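Local coordinates for protein glyoxylate reductase (Paecilomyces sp. J18, PDB 3WNV) that probably catalyses the NAD(P)H-dependent reduction of glyoxylate to glycolate, as a member of the D-isomer-specific 2-hydroxyacid dehydrogenase family, at residues K77-I82 with A100-S105; A6-D11 with L28-E33; S106-V111 with E304-N309; G158-G163 with I181-N186; P2-L7 with D50-Y55. One frame throughout, in Å; residues are numbered along the deposited sequence.

Contact 1. Residues K77-I82 with A100-S105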
# COMPACT_ATOMS: atom_id res chain seq x y z
N LYS A 77 -3.84 -21.16 -20.42
CA LYS A 77 -4.76 -21.94 -19.61
C LYS A 77 -4.07 -22.70 -18.47
O LYS A 77 -4.71 -23.04 -17.46
CB LYS A 77 -5.52 -22.88 -20.55
CG LYS A 77 -6.72 -23.60 -19.99
CD LYS A 77 -7.34 -24.50 -21.09
CE LYS A 77 -8.62 -25.20 -20.62
NZ LYS A 77 -9.69 -24.20 -20.42
N SER A 78 -2.77 -22.99 -18.63
CA SER A 78 -2.01 -23.66 -17.58
C SER A 78 -1.93 -22.90 -16.25
O SER A 78 -1.75 -23.50 -15.19
CB SER A 78 -0.59 -23.93 -18.09
OG SER A 78 -0.04 -22.72 -18.63
N VAL A 79 -2.01 -21.58 -16.29
CA VAL A 79 -1.77 -20.77 -15.08
C VAL A 79 -2.82 -21.01 -14.01
O VAL A 79 -4.02 -20.88 -14.26
CB VAL A 79 -1.74 -19.29 -15.39
CG1 VAL A 79 -1.52 -18.45 -14.09
CG2 VAL A 79 -0.67 -18.99 -16.45
N LYS A 80 -2.37 -21.42 -12.83
CA LYS A 80 -3.30 -21.70 -11.73
C LYS A 80 -3.12 -20.80 -10.54
O LYS A 80 -3.99 -20.73 -9.70
CB LYS A 80 -3.28 -23.18 -11.34
CG LYS A 80 -3.67 -24.07 -12.52
CD LYS A 80 -4.48 -25.30 -12.11
CE LYS A 80 -3.77 -26.14 -11.04
NZ LYS A 80 -4.23 -27.57 -11.05
N TYR A 81 -1.98 -20.11 -10.47
CA TYR A 81 -1.59 -19.30 -9.32
C TYR A 81 -0.89 -18.03 -9.77
O TYR A 81 -0.06 -18.05 -10.70
CB TYR A 81 -0.64 -20.06 -8.40
CG TYR A 81 -1.22 -21.33 -7.89
CD1 TYR A 81 -2.09 -21.33 -6.79
CD2 TYR A 81 -0.96 -22.53 -8.52
CE1 TYR A 81 -2.67 -22.52 -6.35
CE2 TYR A 81 -1.52 -23.71 -8.07
CZ TYR A 81 -2.37 -23.69 -6.99
OH TYR A 81 -2.93 -24.87 -6.56
N ILE A 82 -1.18 -16.93 -9.10
CA ILE A 82 -0.37 -15.74 -9.24
C ILE A 82 -0.04 -15.33 -7.84
O ILE A 82 -0.93 -15.07 -7.02
CB ILE A 82 -1.13 -14.59 -9.90
CG1 ILE A 82 -1.44 -14.95 -11.34
CG2 ILE A 82 -0.29 -13.27 -9.88
CD1 ILE A 82 -2.48 -13.96 -11.93
N ALA A 100 -10.93 -17.33 -14.54
CA ALA A 100 -9.95 -18.08 -15.30
C ALA A 100 -9.38 -19.24 -14.49
O ALA A 100 -8.49 -19.96 -14.96
CB ALA A 100 -8.83 -17.14 -15.80
N GLY A 101 -9.91 -19.49 -13.29
CA GLY A 101 -9.39 -20.59 -12.48
C GLY A 101 -8.01 -20.32 -11.86
O GLY A 101 -7.23 -21.24 -11.64
N ILE A 102 -7.72 -19.07 -11.57
CA ILE A 102 -6.42 -18.68 -11.00
C ILE A 102 -6.57 -18.18 -9.55
O ILE A 102 -7.39 -17.30 -9.28
CB ILE A 102 -5.75 -17.56 -11.85
CG1 ILE A 102 -5.59 -18.00 -13.30
CG2 ILE A 102 -4.41 -17.11 -11.23
CD1 ILE A 102 -5.16 -16.85 -14.21
N ALA A 103 -5.78 -18.75 -8.64
CA ALA A 103 -5.77 -18.33 -7.23
C ALA A 103 -4.68 -17.30 -7.04
O ALA A 103 -3.60 -17.44 -7.63
CB ALA A 103 -5.54 -19.53 -6.32
N ILE A 104 -4.96 -16.26 -6.24
CA ILE A 104 -4.02 -15.16 -6.04
C ILE A 104 -3.64 -15.08 -4.57
O ILE A 104 -4.51 -15.18 -3.70
CB ILE A 104 -4.70 -13.82 -6.37
CG1 ILE A 104 -5.36 -13.88 -7.75
CG2 ILE A 104 -3.73 -12.66 -6.25
CD1 ILE A 104 -4.40 -13.69 -8.90
N SER A 105 -2.35 -14.92 -4.29
CA SER A 105 -1.90 -14.59 -2.94
C SER A 105 -1.25 -13.22 -2.91
O SER A 105 -0.80 -12.70 -3.94
CB SER A 105 -0.95 -15.69 -2.42
OG SER A 105 0.27 -15.68 -3.12
O HOH W 1 -6.09 -20.90 -16.02
O HOH W 2 -5.90 -22.46 -9.06
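Ile-82 and Ile-104 are paired in parallel register, and their side chains lie next to each other on one face of the sheet, pointing the same way. Packing is tightest here. A chi2 of -80° in Ile-104 folds CD1 back on its neighbour, bringing it to 3.5 Å from CB of Ile-82. Ile-102 fills the next position with both branches: its CG2 meets CG1 of Ile-82 at 3.7 Å, while its CD1 lies 4.0 Å from CG1 of Val-79. An alanine at Ile-102 would probably open a gap between Val-79 and Ile-82, whose side chains would lose their shared neighbour. On the opposite face, Tyr-81 touches the CB of Ala-103 obliquely with its ring. Backbone bonds run from Ile-82 N to Ala-103 O and from Ser-105 N to Ile-82 O, and both polar ends of Ala-103 are used, since its N also donates to Lys-80 O (2.9 Å).

The other end is looser and wetter. Lys-80 and Gly-101 are exposed, and a water donates to Lys-80 O (2.7 Å) and Gly-101 O (3.1 Å), so the lysine carbonyl accepts two hydrogen bonds. Gly-101, at positive phi, is the C-prime residue of a Schellman motif that ends helix 94-99. This is a parallel beta-alpha-beta unit, strand 81-85, helix 94-99 and strand 103-105, the last bordering the five-stranded sheet.

Contact 2. Residues A6-D11 with L28-E33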
# COMPACT_ATOMS: atom_id res chain seq x y z
N ALA A 6 7.39 -22.23 -13.50
CA ALA A 6 7.03 -20.99 -12.82
C ALA A 6 7.64 -19.79 -13.56
O ALA A 6 8.76 -19.86 -14.05
CB ALA A 6 7.50 -21.00 -11.38
N LEU A 7 6.91 -18.68 -13.62
CA LEU A 7 7.38 -17.53 -14.37
C LEU A 7 7.54 -16.33 -13.45
O LEU A 7 6.60 -15.95 -12.73
CB LEU A 7 6.40 -17.19 -15.49
CG LEU A 7 6.65 -15.86 -16.21
CD1 LEU A 7 7.96 -15.93 -16.98
CD2 LEU A 7 5.47 -15.57 -17.18
N LEU A 8 8.72 -15.72 -13.47
CA LEU A 8 8.98 -14.56 -12.62
C LEU A 8 8.81 -13.29 -13.47
O LEU A 8 9.47 -13.16 -14.50
CB LEU A 8 10.44 -14.63 -12.16
CG LEU A 8 10.98 -13.29 -11.58
CD1 LEU A 8 10.15 -12.69 -10.43
CD2 LEU A 8 12.46 -13.43 -11.12
N ILE A 9 7.92 -12.39 -13.06
CA ILE A 9 7.76 -11.11 -13.75
C ILE A 9 8.54 -10.07 -12.96
O ILE A 9 8.30 -9.89 -11.78
CB ILE A 9 6.30 -10.58 -13.76
CG1 ILE A 9 5.28 -11.65 -14.23
CG2 ILE A 9 6.21 -9.32 -14.64
CD1 ILE A 9 5.49 -12.14 -15.63
N GLY A 10 9.48 -9.38 -13.60
CA GLY A 10 10.21 -8.36 -12.88
C GLY A 10 11.38 -8.96 -12.12
O GLY A 10 11.94 -9.95 -12.55
N ASP A 11 11.74 -8.33 -11.00
CA ASP A 11 12.98 -8.66 -10.30
C ASP A 11 12.69 -9.30 -8.95
O ASP A 11 11.66 -9.00 -8.31
CB ASP A 11 13.81 -7.40 -10.02
CG ASP A 11 14.22 -6.63 -11.27
OD1 ASP A 11 14.41 -7.24 -12.35
OD2 ASP A 11 14.38 -5.39 -11.15
N LEU A 28 12.21 -22.94 -14.16
CA LEU A 28 12.09 -21.52 -13.83
C LEU A 28 12.25 -20.69 -15.10
O LEU A 28 13.20 -20.89 -15.86
CB LEU A 28 13.15 -21.11 -12.77
CG LEU A 28 13.13 -21.93 -11.46
CD1 LEU A 28 14.30 -21.51 -10.53
CD2 LEU A 28 11.78 -21.83 -10.72
N LYS A 29 11.30 -19.78 -15.33
CA LYS A 29 11.29 -18.89 -16.50
C LYS A 29 11.23 -17.46 -16.00
O LYS A 29 10.69 -17.19 -14.93
CB LYS A 29 10.10 -19.19 -17.42
CG LYS A 29 10.23 -20.53 -18.10
CD LYS A 29 9.19 -20.71 -19.19
CE LYS A 29 9.20 -22.14 -19.70
NZ LYS A 29 10.47 -22.51 -20.34
N GLU A 30 11.79 -16.52 -16.75
CA GLU A 30 11.73 -15.14 -16.29
C GLU A 30 11.36 -14.14 -17.38
O GLU A 30 11.85 -14.25 -18.50
CB GLU A 30 13.09 -14.71 -15.70
CG GLU A 30 13.56 -15.50 -14.49
CD GLU A 30 14.84 -14.91 -13.90
OE1 GLU A 30 15.04 -13.69 -14.06
OE2 GLU A 30 15.63 -15.66 -13.28
N PHE A 31 10.55 -13.14 -17.00
CA PHE A 31 10.29 -11.98 -17.86
C PHE A 31 10.75 -10.73 -17.11
O PHE A 31 9.94 -10.07 -16.43
CB PHE A 31 8.79 -11.88 -18.19
CG PHE A 31 8.44 -10.76 -19.14
CD1 PHE A 31 8.62 -10.92 -20.50
CD2 PHE A 31 7.90 -9.57 -18.66
CE1 PHE A 31 8.30 -9.91 -21.39
CE2 PHE A 31 7.57 -8.55 -19.54
CZ PHE A 31 7.78 -8.73 -20.93
N PRO A 32 12.06 -10.42 -17.20
CA PRO A 32 12.61 -9.35 -16.35
C PRO A 32 12.19 -7.95 -16.80
O PRO A 32 12.10 -7.04 -15.96
CB PRO A 32 14.12 -9.53 -16.50
CG PRO A 32 14.30 -10.26 -17.77
CD PRO A 32 13.11 -11.16 -17.91
N GLU A 33 11.95 -7.79 -18.09
CA GLU A 33 11.51 -6.52 -18.67
C GLU A 33 11.01 -6.77 -20.08
O GLU A 33 11.24 -7.84 -20.65
CB GLU A 33 12.69 -5.55 -18.71
CG GLU A 33 13.85 -6.11 -19.51
CD GLU A 33 15.03 -5.20 -19.48
OE1 GLU A 33 14.93 -4.14 -18.83
OE2 GLU A 33 16.06 -5.55 -20.10
O HOH W 3 14.19 -11.36 -13.22
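Leu-7 reaches the backbone of Lys-29 because its CG stands anti to the backbone N (chi1 170°) and a chi2 of 66° turns CD1 to the neighbouring strand, 3.6 Å from Lys-29 O. In Phe-31, too, CG is anti to the backbone N (chi1 -176°); its ring ends up farther from residues 6-11 than its CB, which meets CD1 of Ile-9 at 4.2 Å. The CG2 of Ile-9 lies at the edge of the same ring, near its plane.

The two strands belong to a beta-alpha-beta unit, strand 5-9, helix 16-21 and strand 27-31, in which the last is a border strand of the parallel sheet. Four backbone hydrogen bonds hold the pair. Lys-29 N donates to Ala-6 O and Leu-8 N to Lys-29 O; Phe-31 N then reaches Leu-8 O in a short, nearly straight bond (2.7 Å), and Gly-10 N closes the series on Phe-31 O. The backbone angles of Gly-10 would jam a CB against the preceding carbonyl oxygen, which accounts for a glycine where the strand ends.

Leu-7 and Ile-9 share one face with Lys-29 and Phe-31. On the other, Leu-8 and Glu-30 lie side by side, CB of Leu-8 4.0 Å from CG of Glu-30. This face is partly covered by Trp-19 of helix 16-21, and OE2 of Glu-30 forms a salt bridge with Arg-16. The other carboxylate oxygen, Glu-30 OE1, takes a hydrogen bond of 2.6 Å from a water that also donates to Gly-10 O.

Contact 3. Residues S106-V111 with E304-N309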
# COMPACT_ATOMS: atom_id res chain seq x y z
N SER A 106 -1.23 -12.56 -1.74
CA SER A 106 -0.57 -11.26 -1.61
C SER A 106 0.33 -11.40 -0.40
O SER A 106 0.55 -12.53 0.07
CB SER A 106 -1.59 -10.14 -1.35
OG SER A 106 -2.46 -10.58 -0.32
N THR A 107 0.83 -10.27 0.09
CA THR A 107 1.71 -10.28 1.28
C THR A 107 1.18 -9.38 2.39
O THR A 107 1.71 -8.29 2.58
CB THR A 107 3.13 -9.84 0.95
OG1 THR A 107 3.12 -8.49 0.44
CG2 THR A 107 3.75 -10.77 -0.09
N PRO A 108 0.23 -9.93 3.19
CA PRO A 108 -0.41 -9.30 4.37
C PRO A 108 0.23 -9.67 5.73
O PRO A 108 0.52 -10.78 5.96
CB PRO A 108 -1.79 -9.94 4.36
CG PRO A 108 -1.47 -11.34 3.93
CD PRO A 108 -0.53 -11.12 2.76
N ILE A 109 0.54 -8.69 6.56
CA ILE A 109 1.32 -8.96 7.77
C ILE A 109 2.84 -9.02 7.68
O ILE A 109 3.45 -9.16 8.68
CB ILE A 109 1.04 -10.30 8.44
CG1 ILE A 109 -0.43 -10.67 8.45
CG2 ILE A 109 1.60 -10.26 9.85
CD1 ILE A 109 -0.70 -11.88 9.35
N ALA A 110 3.44 -8.76 6.54
CA ALA A 110 4.82 -8.48 6.36
C ALA A 110 5.03 -6.97 6.24
O ALA A 110 6.04 -6.50 6.61
CB ALA A 110 5.36 -9.19 5.20
N VAL A 111 4.06 -6.26 5.69
CA VAL A 111 4.21 -4.81 5.48
C VAL A 111 3.90 -3.99 6.72
O VAL A 111 4.18 -2.79 6.75
CB VAL A 111 3.31 -4.30 4.33
CG1 VAL A 111 3.55 -5.06 3.03
CG2 VAL A 111 1.85 -4.41 4.73
N GLU A 304 9.31 -10.71 -0.14
CA GLU A 304 9.75 -11.74 -1.11
C GLU A 304 9.65 -13.19 -0.62
O GLU A 304 9.20 -14.06 -1.38
CB GLU A 304 11.15 -11.43 -1.63
CG GLU A 304 11.16 -10.20 -2.49
CD GLU A 304 12.50 -9.87 -3.11
OE1 GLU A 304 13.55 -10.39 -2.65
OE2 GLU A 304 12.51 -9.04 -4.04
N LEU A 305 10.11 -13.46 0.60
CA LEU A 305 10.09 -14.82 1.14
C LEU A 305 8.66 -15.34 1.28
O LEU A 305 8.40 -16.53 1.03
CB LEU A 305 10.84 -14.90 2.48
CG LEU A 305 12.35 -14.72 2.39
CD1 LEU A 305 12.97 -14.72 3.78
CD2 LEU A 305 12.98 -15.79 1.53
N LEU A 306 7.74 -14.46 1.68
CA LEU A 306 6.32 -14.82 1.79
C LEU A 306 5.73 -15.19 0.43
O LEU A 306 5.01 -16.17 0.32
CB LEU A 306 5.50 -13.68 2.44
CG LEU A 306 4.01 -13.96 2.67
CD1 LEU A 306 3.76 -15.25 3.47
CD2 LEU A 306 3.44 -12.75 3.38
N VAL A 307 6.06 -14.44 -0.61
CA VAL A 307 5.60 -14.80 -1.95
C VAL A 307 6.17 -16.14 -2.38
O VAL A 307 5.46 -16.98 -2.96
CB VAL A 307 5.99 -13.71 -2.98
CG1 VAL A 307 5.35 -14.01 -4.35
CG2 VAL A 307 5.53 -12.34 -2.49
N LEU A 308 7.45 -16.38 -2.08
CA LEU A 308 8.10 -17.59 -2.56
C LEU A 308 7.58 -18.79 -1.78
O LEU A 308 7.50 -19.88 -2.32
CB LEU A 308 9.63 -17.45 -2.52
CG LEU A 308 10.14 -16.46 -3.59
CD1 LEU A 308 11.58 -16.02 -3.29
CD2 LEU A 308 10.06 -17.06 -5.00
N ASN A 309 7.22 -18.58 -0.51
CA ASN A 309 6.62 -19.65 0.28
C ASN A 309 5.21 -20.00 -0.19
O ASN A 309 4.82 -21.17 -0.18
CB ASN A 309 6.66 -19.30 1.77
CG ASN A 309 8.03 -19.51 2.37
OD1 ASN A 309 8.75 -20.40 1.95
ND2 ASN A 309 8.42 -18.67 3.33
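Leu-306 pushes its CD2 methyl against Thr-107, where it lies 3.7 Å from CA and 3.8 Å from CB; the two side chains slide past each other in opposite directions. Here the loop that leaves the N-terminal parallel sheet after strand 103-105 and runs to helix 112-127 meets the long helix 297-317, which packs back against that sheet. The same methyl also reaches, more loosely, CD of Pro-108 at 4.3 Å and CB of Ala-110 at 4.4 Å, so a single leucine branch is lined by three residues of the loop.

The next helix residue, Val-307, meets Thr-107 methyl to methyl. Their CG2 atoms are 3.4 Å apart, tighter than usual for two carbons, and the side chains lie obliquely to each other. With chi1 at 61°, OG1 of Thr-107 sits between the backbone N and the carbonyl carbon, which leaves CG2, anti to the carbonyl carbon, on the side of the helix.

In the next shell, Thr-107 is tied by its backbone to Gly-86, with a weak bond from Gly-86 N to its OG1, and Met-303 packs on both Thr-107 and Ala-110. The threonine side chain lies about 6 Å from a bound sulfate ion, probably from the crystallisation liquor. At the start of 304-309, the carboxylate of Glu-304 accepts two backbone hydrogen bonds, OE1 from His-14 N and OE2 from Val-13 N.

Contact 4. Residues G158-G163 with I181-N186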
# COMPACT_ATOMS: atom_id res chain seq x y z
N GLY A 158 -7.55 9.27 14.34
CA GLY A 158 -8.64 8.56 13.67
C GLY A 158 -8.11 7.72 12.52
O GLY A 158 -7.26 8.16 11.73
N ILE A 159 -8.56 6.48 12.46
CA ILE A 159 -8.06 5.52 11.46
C ILE A 159 -9.27 5.03 10.63
O ILE A 159 -10.19 4.39 11.14
CB ILE A 159 -7.32 4.32 12.12
CG1 ILE A 159 -6.09 4.79 12.91
CG2 ILE A 159 -6.93 3.22 11.08
CD1 ILE A 159 -5.39 3.67 13.70
N LEU A 160 -9.27 5.37 9.35
CA LEU A 160 -10.28 4.78 8.46
C LEU A 160 -9.71 3.51 7.84
O LEU A 160 -8.89 3.59 6.97
CB LEU A 160 -10.63 5.79 7.36
CG LEU A 160 -11.65 5.32 6.31
CD1 LEU A 160 -12.98 5.06 6.98
CD2 LEU A 160 -11.74 6.40 5.25
N GLY A 161 -10.19 2.34 8.29
CA GLY A 161 -9.67 1.07 7.82
C GLY A 161 -8.66 0.59 8.82
O GLY A 161 -7.46 0.72 8.64
N MET A 162 -9.17 0.07 9.93
CA MET A 162 -8.37 -0.50 10.98
C MET A 162 -8.15 -1.96 10.61
O MET A 162 -9.09 -2.77 10.56
CB MET A 162 -9.12 -0.35 12.31
CG MET A 162 -8.58 -1.17 13.45
SD MET A 162 -7.00 -0.48 13.97
CE MET A 162 -7.56 0.96 14.86
N GLY A 163 -6.91 -2.29 10.29
CA GLY A 163 -6.52 -3.62 9.89
C GLY A 163 -5.17 -3.84 10.50
O GLY A 163 -4.87 -3.24 11.54
N ILE A 181 -9.44 6.36 17.65
CA ILE A 181 -10.78 6.02 17.15
C ILE A 181 -10.67 5.46 15.73
O ILE A 181 -9.69 5.71 15.03
CB ILE A 181 -11.77 7.21 17.16
CG1 ILE A 181 -11.25 8.36 16.28
CG2 ILE A 181 -11.99 7.68 18.59
CD1 ILE A 181 -12.29 9.54 16.16
N TYR A 182 -11.68 4.72 15.30
CA TYR A 182 -11.63 4.15 13.96
C TYR A 182 -13.00 3.88 13.39
O TYR A 182 -13.99 3.73 14.11
CB TYR A 182 -10.82 2.84 13.96
CG TYR A 182 -11.65 1.63 14.39
CD1 TYR A 182 -11.92 1.38 15.74
CD2 TYR A 182 -12.16 0.74 13.45
CE1 TYR A 182 -12.70 0.27 16.15
CE2 TYR A 182 -12.92 -0.38 13.85
CZ TYR A 182 -13.18 -0.60 15.19
OH TYR A 182 -13.93 -1.71 15.56
N HIS A 183 -13.03 3.77 12.06
CA HIS A 183 -14.23 3.35 11.37
C HIS A 183 -13.89 2.32 10.30
O HIS A 183 -13.04 2.55 9.43
CB HIS A 183 -14.97 4.52 10.72
CG HIS A 183 -16.19 4.08 9.95
ND1 HIS A 183 -17.33 3.64 10.58
CD2 HIS A 183 -16.40 3.92 8.62
CE1 HIS A 183 -18.23 3.28 9.67
NE2 HIS A 183 -17.68 3.43 8.48
N ASN A 184 -14.55 1.18 10.40
CA ASN A 184 -14.55 0.19 9.33
C ASN A 184 -16.02 0.02 9.00
O ASN A 184 -16.86 0.37 9.82
CB ASN A 184 -14.01 -1.15 9.84
CG ASN A 184 -12.52 -1.15 10.01
OD1 ASN A 184 -11.88 -0.07 10.06
ND2 ASN A 184 -11.94 -2.35 10.08
N ARG A 185 -16.35 -0.57 7.85
CA ARG A 185 -17.75 -0.84 7.56
C ARG A 185 -18.39 -1.68 8.68
O ARG A 185 -19.54 -1.43 9.07
CB ARG A 185 -17.86 -1.58 6.23
CG ARG A 185 -19.07 -2.49 6.19
CD ARG A 185 -19.33 -3.07 4.81
NE ARG A 185 -18.13 -3.49 4.10
CZ ARG A 185 -17.66 -2.91 3.00
NH1 ARG A 185 -18.29 -1.86 2.46
NH2 ARG A 185 -16.56 -3.38 2.43
N ASN A 186 -17.64 -2.62 9.24
CA ASN A 186 -18.12 -3.38 10.41
C ASN A 186 -17.18 -3.25 11.60
O ASN A 186 -15.97 -3.30 11.46
CB ASN A 186 -18.31 -4.86 10.07
CG ASN A 186 -19.48 -5.09 9.11
OD1 ASN A 186 -19.30 -5.66 8.04
ND2 ASN A 186 -20.66 -4.63 9.49
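Ile-159 bonds to both Ile-181 and His-183 in a parallel pairing, strands 158-160 and 181-183 differing in direction by 18°: Ile-159 N donates to Ile-181 O (2.9 Å), His-183 N to Ile-159 O, and Gly-161 N to His-183 O. Beyond the strand ends, OD1 of Asn-184 receives Met-162 N at 2.7 Å, in the carbonyl plane and on a lone pair, while ND2 donates to Met-162 O at 2.9 Å. Both bonds are nearly straight and together fix the amide rotation.

This is the first beta-alpha-beta crossover of a Rossmann-type dinucleotide-binding domain, in which Gly-161 and Gly-163 fit the glycine-rich turn before helix 164-175. The backbone angles of Gly-161 call for glycine; Gly-163 is the helix N-cap.

Met-162 crosses Tyr-182 at about a right angle. Its CB is 3.4 Å from CD2 of the ring, its CG stands over one ring face toward the rim, and its bent chain returns CE to 3.9 Å from Tyr-182 CB. The tyrosine hydroxyl is held beyond, by Glu-193 and Leu-188 N. On the opposite face of the sheet, CD1 of Leu-160 meets the imidazole edge of His-183, in plane, 4.0 Å from CD2; His-183 ND1 is hydrogen-bonded to Val-199 O.

Contact 5. Residues P2-L7 with D50-Y55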
# COMPACT_ATOMS: atom_id res chain seq x y z
N PRO A 2 3.71 -33.77 -16.50
CA PRO A 2 5.08 -33.27 -16.47
C PRO A 2 5.16 -31.80 -16.91
O PRO A 2 4.20 -31.21 -17.37
CB PRO A 2 5.86 -34.33 -17.29
CG PRO A 2 5.04 -35.52 -17.20
CD PRO A 2 3.63 -35.06 -17.18
N SER A 3 6.33 -31.24 -16.78
CA SER A 3 6.69 -30.03 -17.45
C SER A 3 6.12 -28.75 -16.84
O SER A 3 6.10 -27.77 -17.51
CB SER A 3 6.29 -30.06 -18.88
OG SER A 3 7.04 -31.02 -19.53
N GLN A 4 5.80 -28.76 -15.58
CA GLN A 4 5.36 -27.53 -14.93
C GLN A 4 6.45 -26.48 -14.85
O GLN A 4 7.57 -26.79 -14.63
CB GLN A 4 4.90 -27.80 -13.54
CG GLN A 4 3.88 -28.87 -13.42
CD GLN A 4 3.29 -28.97 -12.07
OE1 GLN A 4 3.88 -28.65 -11.10
NE2 GLN A 4 2.08 -29.43 -12.03
N ALA A 5 6.06 -25.25 -15.04
CA ALA A 5 6.99 -24.12 -14.97
C ALA A 5 6.48 -23.01 -14.06
O ALA A 5 5.25 -22.86 -13.87
CB ALA A 5 7.28 -23.58 -16.37
N ALA A 6 7.39 -22.23 -13.50
CA ALA A 6 7.03 -20.99 -12.82
C ALA A 6 7.64 -19.79 -13.56
O ALA A 6 8.76 -19.86 -14.05
CB ALA A 6 7.50 -21.00 -11.38
N LEU A 7 6.91 -18.68 -13.62
CA LEU A 7 7.38 -17.53 -14.37
C LEU A 7 7.54 -16.33 -13.45
O LEU A 7 6.60 -15.95 -12.73
CB LEU A 7 6.40 -17.19 -15.49
CG LEU A 7 6.65 -15.86 -16.21
CD1 LEU A 7 7.96 -15.93 -16.98
CD2 LEU A 7 5.47 -15.57 -17.18
N ASP A 50 3.36 -24.06 -20.33
CA ASP A 50 3.50 -24.97 -19.19
C ASP A 50 3.57 -24.24 -17.85
O ASP A 50 3.82 -24.86 -16.81
CB ASP A 50 4.76 -25.82 -19.36
CG ASP A 50 4.62 -26.87 -20.50
OD1 ASP A 50 3.66 -27.70 -20.50
OD2 ASP A 50 5.46 -26.83 -21.43
N VAL A 51 3.36 -22.93 -17.86
CA VAL A 51 3.53 -22.16 -16.61
C VAL A 51 2.33 -22.34 -15.70
O VAL A 51 1.22 -21.97 -16.06
CB VAL A 51 3.69 -20.68 -16.92
CG1 VAL A 51 3.66 -19.85 -15.60
CG2 VAL A 51 4.99 -20.45 -17.70
N ILE A 52 2.54 -22.92 -14.51
CA ILE A 52 1.44 -23.15 -13.55
C ILE A 52 1.33 -22.00 -12.56
O ILE A 52 0.26 -21.74 -12.01
CB ILE A 52 1.61 -24.50 -12.79
CG1 ILE A 52 0.43 -24.78 -11.85
CG2 ILE A 52 2.89 -24.52 -11.98
CD1 ILE A 52 0.53 -26.16 -11.19
N ALA A 53 2.44 -21.30 -12.32
CA ALA A 53 2.42 -20.24 -11.31
C ALA A 53 3.29 -19.07 -11.73
O ALA A 53 4.32 -19.26 -12.35
CB ALA A 53 2.89 -20.76 -9.99
N ILE A 54 2.91 -17.87 -11.29
CA ILE A 54 3.60 -16.66 -11.71
C ILE A 54 3.93 -15.88 -10.46
O ILE A 54 3.06 -15.68 -9.60
CB ILE A 54 2.68 -15.78 -12.57
CG1 ILE A 54 2.53 -16.36 -13.98
CG2 ILE A 54 3.23 -14.33 -12.65
CD1 ILE A 54 1.45 -15.59 -14.81
N TYR A 55 5.18 -15.42 -10.35
CA TYR A 55 5.55 -14.49 -9.30
C TYR A 55 5.50 -13.11 -9.91
O TYR A 55 6.12 -12.90 -10.96
CB TYR A 55 7.03 -14.76 -8.88
CG TYR A 55 7.58 -13.79 -7.83
CD1 TYR A 55 7.80 -12.44 -8.12
CD2 TYR A 55 7.95 -14.25 -6.57
CE1 TYR A 55 8.33 -11.54 -7.15
CE2 TYR A 55 8.47 -13.38 -5.60
CZ TYR A 55 8.65 -12.03 -5.90
OH TYR A 55 9.18 -11.20 -4.94
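Ala-5 and Leu-7 each bind residues 50-55 through both backbone polar atoms. Ala-5 N donates to Asp-50 O (2.9 Å), and Ala-5 O accepts Ile-52 N (2.8 Å); Leu-7 N then reaches Ala-53 O, and Leu-7 O takes Tyr-55 N. Between the two sets the register slips by one residue, since Ala-5 faces Val-51 but Ala-6 faces Ala-53. The extra residue, Ile-52, makes a beta bulge, and its psi of -26° departs from the strand values around it.

CA-H...O contacts accompany these bonds. The CA of Val-51 approaches Ala-5 O, that of Ala-6 lies 3.2 Å from Ala-53 O, and that of Ile-54 is equally near Leu-7 O.

Apolar contacts gather on the face that carries Ala-5, Leu-7, Val-51 and Ile-54. CG1 of Val-51 is 3.8 Å from Leu-7 CB, and CG2, also near that carbon, is 4.1 Å from Ala-5 CB. An alanine at Val-51 would probably leave Ala-5 CB and Leu-7 CB with a gap beside them, because both methyls that touch them would be gone.

At the bulge, carbons of Ile-52 meet polar atoms: CG2 presses on Ala-5 O (3.4 Å), and CD1 lies 3.7 Å from Gln-4 NE2, the two side chains set obliquely.

The pairing joins strand 5-9 to the middle strand, 51-57, with Ala-53 and Tyr-55 covered by helix 297-317. The hydrogen bonds between these segments are all main-chain, and the side chains add mostly apolar contact, so the register, bulge included, is probably set by the backbone.

From the N terminus, residues 2-11 serve two contacts: contact 2 closes the short loop to strand 27-31, and contact 5 the wider one to strand 51-57, which encloses strand 27-31. Contact 1 follows in series, adding strands 81-85 and 103-105 on the far side; it touches contact 5, where Lys-80 N meets Ile-52 O at 2.8 Å. Together these three assemble the N-terminal sheet. The chain then runs straight into contact 3, whose very long loop contains the sheet of the probable NAD(P)-binding domain and, within it, contact 4, with its centre 24 Å from that of contact 3. The returning helix 297-317 rejoins the first sheet, Val-307 CG1 packing 3.4 Å from Tyr-55 CE2 of contact 5.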